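Local coordinates for ribonuclease J (Methanolobus psychrophilus R15, PDB 5HAB), which probably degrades RNA exonucleolytically, as a beta-CASP ribonuclease of the metallo-beta-lactamase superfamily, at residues E48-D60 and H109-A121. The protein carries 1 engineered substitution. Sequence-based numbering, arbitrary orientation.
With SO4 (sulfate ion), chain G; nucleotides of chain D.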
loop_
_atom_site.group_PDB
_atom_site.type_symbol
_atom_site.label_atom_id
_atom_site.label_comp_id
_atom_site.label_asym_id
_atom_site.label_seq_id
_atom_site.Cartn_x
_atom_site.Cartn_y
_atom_site.Cartn_z
ATOM N N GLU B 48 -38.309 -29.098 -5.102
ATOM C CA GLU B 48 -38.984 -28.079 -5.908
ATOM C C GLU B 48 -39.513 -26.926 -5.059
ATOM O O GLU B 48 -40.255 -26.077 -5.552
ATOM C CB GLU B 48 -40.129 -28.691 -6.719
ATOM C CG GLU B 48 -39.696 -29.806 -7.660
ATOM C CD GLU B 48 -40.756 -30.149 -8.694
ATOM O OE1 GLU B 48 -40.383 -30.551 -9.817
ATOM O OE2 GLU B 48 -41.961 -30.029 -8.379
ATOM N N ASP B 49 -39.116 -26.885 -3.791
ATOM C CA ASP B 49 -39.453 -25.754 -2.931
ATOM C C ASP B 49 -38.217 -24.892 -2.695
ATOM O O ASP B 49 -37.125 -25.416 -2.537
ATOM C CB ASP B 49 -40.033 -26.245 -1.608
ATOM C CG ASP B 49 -41.420 -26.839 -1.767
ATOM O OD1 ASP B 49 -42.227 -26.267 -2.530
ATOM O OD2 ASP B 49 -41.690 -27.890 -1.146
ATOM N N ILE B 50 -38.379 -23.570 -2.702
ATOM C CA ILE B 50 -37.232 -22.669 -2.597
ATOM C C ILE B 50 -37.329 -21.753 -1.379
ATOM O O ILE B 50 -38.359 -21.129 -1.143
ATOM C CB ILE B 50 -37.079 -21.832 -3.881
ATOM C CG1 ILE B 50 -36.926 -22.746 -5.098
ATOM C CG2 ILE B 50 -35.889 -20.885 -3.768
ATOM C CD1 ILE B 50 -36.858 -22.000 -6.410
ATOM N N ILE B 51 -36.246 -21.681 -0.611
ATOM C CA ILE B 51 -36.094 -20.702 0.461
ATOM C C ILE B 51 -35.097 -19.633 0.021
ATOM O O ILE B 51 -33.930 -19.930 -0.169
ATOM C CB ILE B 51 -35.631 -21.374 1.765
ATOM C CG1 ILE B 51 -36.519 -22.575 2.088
ATOM C CG2 ILE B 51 -35.606 -20.371 2.917
ATOM C CD1 ILE B 51 -37.914 -22.197 2.522
ATOM N N ILE B 52 -35.550 -18.398 -0.157
ATOM C CA ILE B 52 -34.641 -17.293 -0.429
ATOM C C ILE B 52 -34.040 -16.825 0.891
ATOM O O ILE B 52 -34.734 -16.740 1.902
ATOM C CB ILE B 52 -35.352 -16.137 -1.172
ATOM C CG1 ILE B 52 -35.776 -16.573 -2.576
ATOM C CG2 ILE B 52 -34.450 -14.920 -1.280
ATOM C CD1 ILE B 52 -36.553 -15.507 -3.343
ATOM N N ILE B 53 -32.739 -16.550 0.885
ATOM C CA ILE B 53 -32.056 -16.017 2.057
ATOM C C ILE B 53 -31.424 -14.669 1.716
ATOM O O ILE B 53 -30.518 -14.578 0.866
ATOM C CB ILE B 53 -31.007 -16.994 2.601
ATOM C CG1 ILE B 53 -31.606 -18.393 2.772
ATOM C CG2 ILE B 53 -30.476 -16.499 3.933
ATOM C CD1 ILE B 53 -30.672 -19.373 3.473
ATOM N N ASP B 54 -31.970 -13.637 2.359
ATOM C CA ASP B 54 -31.499 -12.254 2.303
ATOM C C ASP B 54 -31.684 -11.621 0.928
ATOM O O ASP B 54 -31.646 -12.295 -0.096
ATOM C CB ASP B 54 -30.031 -12.174 2.742
ATOM C CG ASP B 54 -29.848 -12.506 4.220
ATOM O OD1 ASP B 54 -30.687 -12.071 5.040
ATOM O OD2 ASP B 54 -28.873 -13.206 4.564
ATOM N N MET B 55 -31.892 -10.309 0.926
ATOM C CA MET B 55 -32.080 -9.538 -0.291
ATOM C C MET B 55 -31.454 -8.161 -0.058
ATOM O O MET B 55 -32.141 -7.210 0.329
ATOM C CB MET B 55 -33.569 -9.404 -0.646
ATOM C CG MET B 55 -34.300 -10.732 -0.865
ATOM S SD MET B 55 -35.993 -10.562 -1.475
ATOM C CE MET B 55 -35.931 -8.896 -2.075
ATOM N N GLY B 56 -30.151 -8.054 -0.299
ATOM C CA GLY B 56 -29.417 -6.848 0.046
ATOM C C GLY B 56 -29.234 -5.840 -1.067
ATOM O O GLY B 56 -29.569 -6.103 -2.220
ATOM N N ILE B 57 -28.721 -4.666 -0.714
ATOM C CA ILE B 57 -28.411 -3.642 -1.703
ATOM C C ILE B 57 -26.913 -3.313 -1.654
ATOM O O ILE B 57 -26.278 -3.458 -0.609
ATOM C CB ILE B 57 -29.288 -2.383 -1.483
ATOM C CG1 ILE B 57 -29.149 -1.408 -2.653
ATOM C CG2 ILE B 57 -28.957 -1.711 -0.162
ATOM C CD1 ILE B 57 -30.084 -0.229 -2.581
ATOM N N ARG B 58 -26.352 -2.899 -2.790
ATOM C CA ARG B 58 -24.967 -2.431 -2.856
ATOM C C ARG B 58 -24.945 -0.916 -3.081
ATOM O O ARG B 58 -25.311 -0.436 -4.152
ATOM C CB ARG B 58 -24.200 -3.148 -3.971
ATOM C CG ARG B 58 -22.764 -2.684 -4.126
ATOM C CD ARG B 58 -22.081 -3.306 -5.342
ATOM N NE ARG B 58 -20.706 -2.827 -5.476
ATOM C CZ ARG B 58 -19.871 -3.178 -6.450
ATOM N NH1 ARG B 58 -20.258 -4.026 -7.395
ATOM N NH2 ARG B 58 -18.642 -2.682 -6.472
ATOM N N LEU B 59 -24.478 -0.171 -2.086
ATOM C CA LEU B 59 -24.635 1.283 -2.086
ATOM C C LEU B 59 -23.744 2.037 -3.072
ATOM O O LEU B 59 -24.190 3.016 -3.670
ATOM C CB LEU B 59 -24.387 1.828 -0.678
ATOM C CG LEU B 59 -25.551 1.712 0.308
ATOM C CD1 LEU B 59 -26.872 2.056 -0.375
ATOM C CD2 LEU B 59 -25.598 0.321 0.933
ATOM N N ASP B 60 -22.498 1.599 -3.246
ATOM C CA ASP B 60 -21.570 2.328 -4.118
ATOM C C ASP B 60 -22.037 2.360 -5.572
ATOM O O ASP B 60 -21.720 3.299 -6.303
ATOM C CB ASP B 60 -20.151 1.756 -4.031
ATOM C CG ASP B 60 -20.130 0.270 -3.780
ATOM O OD1 ASP B 60 -20.149 -0.127 -2.595
ATOM O OD2 ASP B 60 -20.079 -0.496 -4.765
ATOM N N HIS B 109 -28.616 -6.916 3.759
ATOM C CA HIS B 109 -29.504 -8.071 3.844
ATOM C C HIS B 109 -30.980 -7.757 3.566
ATOM O O HIS B 109 -31.715 -8.627 3.106
ATOM C CB HIS B 109 -29.384 -8.734 5.214
ATOM C CG HIS B 109 -28.219 -9.662 5.327
ATOM N ND1 HIS B 109 -28.084 -10.571 6.355
ATOM C CD2 HIS B 109 -27.128 -9.818 4.541
ATOM C CE1 HIS B 109 -26.959 -11.247 6.195
ATOM N NE2 HIS B 109 -26.361 -10.809 5.102
ATOM N N ILE B 110 -31.427 -6.532 3.829
ATOM C CA ILE B 110 -32.832 -6.207 3.585
ATOM C C ILE B 110 -33.009 -4.991 2.691
ATOM O O ILE B 110 -34.136 -4.589 2.419
ATOM C CB ILE B 110 -33.608 -5.995 4.904
ATOM C CG1 ILE B 110 -33.172 -4.698 5.592
ATOM C CG2 ILE B 110 -33.467 -7.203 5.815
ATOM C CD1 ILE B 110 -34.116 -4.249 6.688
ATOM N N GLY B 111 -31.909 -4.415 2.222
ATOM C CA GLY B 111 -31.977 -3.208 1.415
ATOM C C GLY B 111 -32.759 -3.317 0.114
ATOM O O GLY B 111 -33.268 -2.317 -0.390
ATOM N N ALA B 112 -32.862 -4.528 -0.429
ATOM C CA ALA B 112 -33.585 -4.743 -1.681
ATOM C C ALA B 112 -34.942 -5.418 -1.461
ATOM O O ALA B 112 -35.652 -5.698 -2.426
ATOM C CB ALA B 112 -32.747 -5.564 -2.650
ATOM N N ILE B 113 -35.281 -5.709 -0.204
ATOM C CA ILE B 113 -36.591 -6.279 0.130
ATOM C C ILE B 113 -37.751 -5.514 -0.537
ATOM O O ILE B 113 -38.554 -6.133 -1.241
ATOM C CB ILE B 113 -36.797 -6.363 1.662
ATOM C CG1 ILE B 113 -35.980 -7.510 2.260
ATOM C CG2 ILE B 113 -38.270 -6.539 1.996
ATOM C CD1 ILE B 113 -36.477 -8.880 1.872
ATOM N N PRO B 114 -37.821 -4.174 -0.365
ATOM C CA PRO B 114 -38.956 -3.448 -0.950
ATOM C C PRO B 114 -38.993 -3.442 -2.473
ATOM O O PRO B 114 -39.965 -2.960 -3.051
ATOM C CB PRO B 114 -38.761 -2.013 -0.435
ATOM C CG PRO B 114 -37.825 -2.123 0.699
ATOM C CD PRO B 114 -36.928 -3.251 0.358
ATOM N N LYS B 115 -37.952 -3.952 -3.116
ATOM C CA LYS B 115 -37.884 -3.882 -4.567
ATOM C C LYS B 115 -38.136 -5.231 -5.244
ATOM O O LYS B 115 -38.599 -5.279 -6.384
ATOM C CB LYS B 115 -36.524 -3.325 -4.994
ATOM C CG LYS B 115 -36.483 -1.804 -5.057
ATOM C CD LYS B 115 -37.773 -1.242 -5.634
ATOM C CE LYS B 115 -37.878 0.256 -5.417
ATOM N NZ LYS B 115 -36.896 1.005 -6.242
ATOM N N LEU B 116 -37.843 -6.324 -4.546
ATOM C CA LEU B 116 -37.942 -7.647 -5.156
ATOM C C LEU B 116 -38.872 -8.600 -4.396
ATOM O O LEU B 116 -39.386 -9.554 -4.982
ATOM C CB LEU B 116 -36.552 -8.284 -5.275
ATOM C CG LEU B 116 -35.457 -7.552 -6.048
ATOM C CD1 LEU B 116 -34.124 -8.253 -5.850
ATOM C CD2 LEU B 116 -35.798 -7.463 -7.521
ATOM N N ALA B 117 -39.069 -8.370 -3.099
ATOM C CA ALA B 117 -39.817 -9.332 -2.290
ATOM C C ALA B 117 -41.289 -9.451 -2.710
ATOM O O ALA B 117 -41.883 -10.527 -2.608
ATOM C CB ALA B 117 -39.730 -8.970 -0.823
ATOM N N HIS B 118 -41.864 -8.359 -3.206
ATOM C CA HIS B 118 -43.297 -8.318 -3.498
ATOM C C HIS B 118 -43.679 -9.160 -4.714
ATOM O O HIS B 118 -44.862 -9.348 -4.991
ATOM C CB HIS B 118 -43.768 -6.873 -3.701
ATOM C CG HIS B 118 -43.148 -6.189 -4.878
ATOM N ND1 HIS B 118 -43.520 -6.458 -6.177
ATOM C CD2 HIS B 118 -42.193 -5.231 -4.951
ATOM C CE1 HIS B 118 -42.811 -5.706 -7.001
ATOM N NE2 HIS B 118 -42.000 -4.951 -6.282
ATOM N N ARG B 119 -42.683 -9.641 -5.452
ATOM C CA ARG B 119 -42.937 -10.477 -6.622
ATOM C C ARG B 119 -43.044 -11.958 -6.280
ATOM O O ARG B 119 -43.418 -12.769 -7.125
ATOM C CB ARG B 119 -41.850 -10.267 -7.673
ATOM C CG ARG B 119 -42.010 -8.971 -8.429
ATOM C CD ARG B 119 -41.065 -8.882 -9.606
ATOM N NE ARG B 119 -41.090 -7.536 -10.162
ATOM C CZ ARG B 119 -40.213 -6.592 -9.849
ATOM N NH1 ARG B 119 -39.252 -6.851 -8.971
ATOM N NH2 ARG B 119 -40.303 -5.388 -10.398
ATOM N N TYR B 120 -42.711 -12.312 -5.044
ATOM C CA TYR B 120 -42.774 -13.706 -4.621
ATOM C C TYR B 120 -43.973 -13.934 -3.711
ATOM O O TYR B 120 -44.277 -13.109 -2.848
ATOM C CB TYR B 120 -41.477 -14.122 -3.918
ATOM C CG TYR B 120 -40.261 -14.023 -4.807
ATOM C CD1 TYR B 120 -39.897 -15.073 -5.642
ATOM C CD2 TYR B 120 -39.491 -12.868 -4.831
ATOM C CE1 TYR B 120 -38.789 -14.980 -6.464
ATOM C CE2 TYR B 120 -38.386 -12.764 -5.652
ATOM C CZ TYR B 120 -38.038 -13.820 -6.464
ATOM O OH TYR B 120 -36.934 -13.708 -7.277
ATOM N N ALA B 121 -44.657 -15.054 -3.923
ATOM C CA ALA B 121 -45.796 -15.436 -3.098
ATOM C C ALA B 121 -45.309 -16.191 -1.867
ATOM O O ALA B 121 -45.525 -17.397 -1.727
ATOM C CB ALA B 121 -46.776 -16.279 -3.898
HETATM S S SO4 G . -16.476 -3.222 -9.179
HETATM O O1 SO4 G . -17.240 -2.040 -9.565
HETATM O O2 SO4 G . -17.400 -4.293 -8.807
HETATM O O3 SO4 G . -15.608 -2.882 -8.048
HETATM O O4 SO4 G . -15.671 -3.662 -10.316
ATOM P P A D 2 -21.843 -4.179 6.170
ATOM O OP1 A D 2 -21.609 -5.499 6.813
ATOM O OP2 A D 2 -22.898 -4.034 5.136
ATOM O "O5'" A D 2 -22.114 -3.126 7.337
ATOM C "C5'" A D 2 -23.265 -2.293 7.313
ATOM C "C4'" A D 2 -22.906 -0.829 7.373
ATOM O "O4'" A D 2 -21.674 -0.591 6.646
ATOM C "C3'" A D 2 -23.913 0.120 6.739
ATOM O "O3'" A D 2 -24.987 0.440 7.608
ATOM C "C2'" A D 2 -23.060 1.323 6.351
ATOM O "O2'" A D 2 -22.857 2.181 7.463
ATOM C "C1'" A D 2 -21.729 0.659 5.993
ATOM N N9 A D 2 -21.564 0.439 4.543
ATOM C C8 A D 2 -21.409 -0.766 3.900
ATOM N N7 A D 2 -21.256 -0.663 2.603
ATOM C C5 A D 2 -21.299 0.704 2.374
ATOM C C6 A D 2 -21.196 1.463 1.194
ATOM N N6 A D 2 -21.021 0.926 -0.018
ATOM N N1 A D 2 -21.281 2.808 1.309
ATOM C C2 A D 2 -21.458 3.341 2.528
ATOM N N3 A D 2 -21.568 2.733 3.708
ATOM C C4 A D 2 -21.475 1.399 3.561
#
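Met55 and His109 meet through their backbones: Met55 N donates to His109 O (2.8 Å, 164° at the hydrogen). Met55 O accepts from Ala112 N at 2.9 Å. The type I turn from Ile110 to Ile113 is thus tied to the C-terminal end region of the strand at 49-53.

The carboxylate of Asp54 stacks over one face of the His109 imidazole, their planes 26° apart, with Asp54 OD2 3.2 Å from His109 CE1 and displaced toward the ring's rim. This is no hydrogen bond; Asp54 OD2 bonds to Thr103, and His109 NE2 to His432, while His104 stacks on the same imidazole.

Apolar packing does the rest. The Met55 chain bends at its last torsion (chi3 18°), which carries its methyl in among Ala112, Ile113, Leu116 and Ala117; Met55 CE to Leu116 CB, at 3.3 Å, is a tight fit. The general lesson is that one residue can tie a turn by backbone while its side chain fills the packing alongside. At the other end, Ile52 CD1 sits above the middle of the Tyr120 ring, a CH-pi contact 3.8 Å from its centroid, while the phenol oxygen is held by Asp87.

Farther along, Arg58 holds a sulfate, probably from the crystallisation medium, and Asp60 OD1 lies 2.9 Å from N6 of the adenine of RNA nucleotide A2 (chain D).

Sequence and topology make this a metallo-beta-lactamase fold: an aspartate near the end of a core strand is packed on His109, the last histidine of the HxHxDH signature; in relatives this histidine is a ligand of one of the two zinc ions.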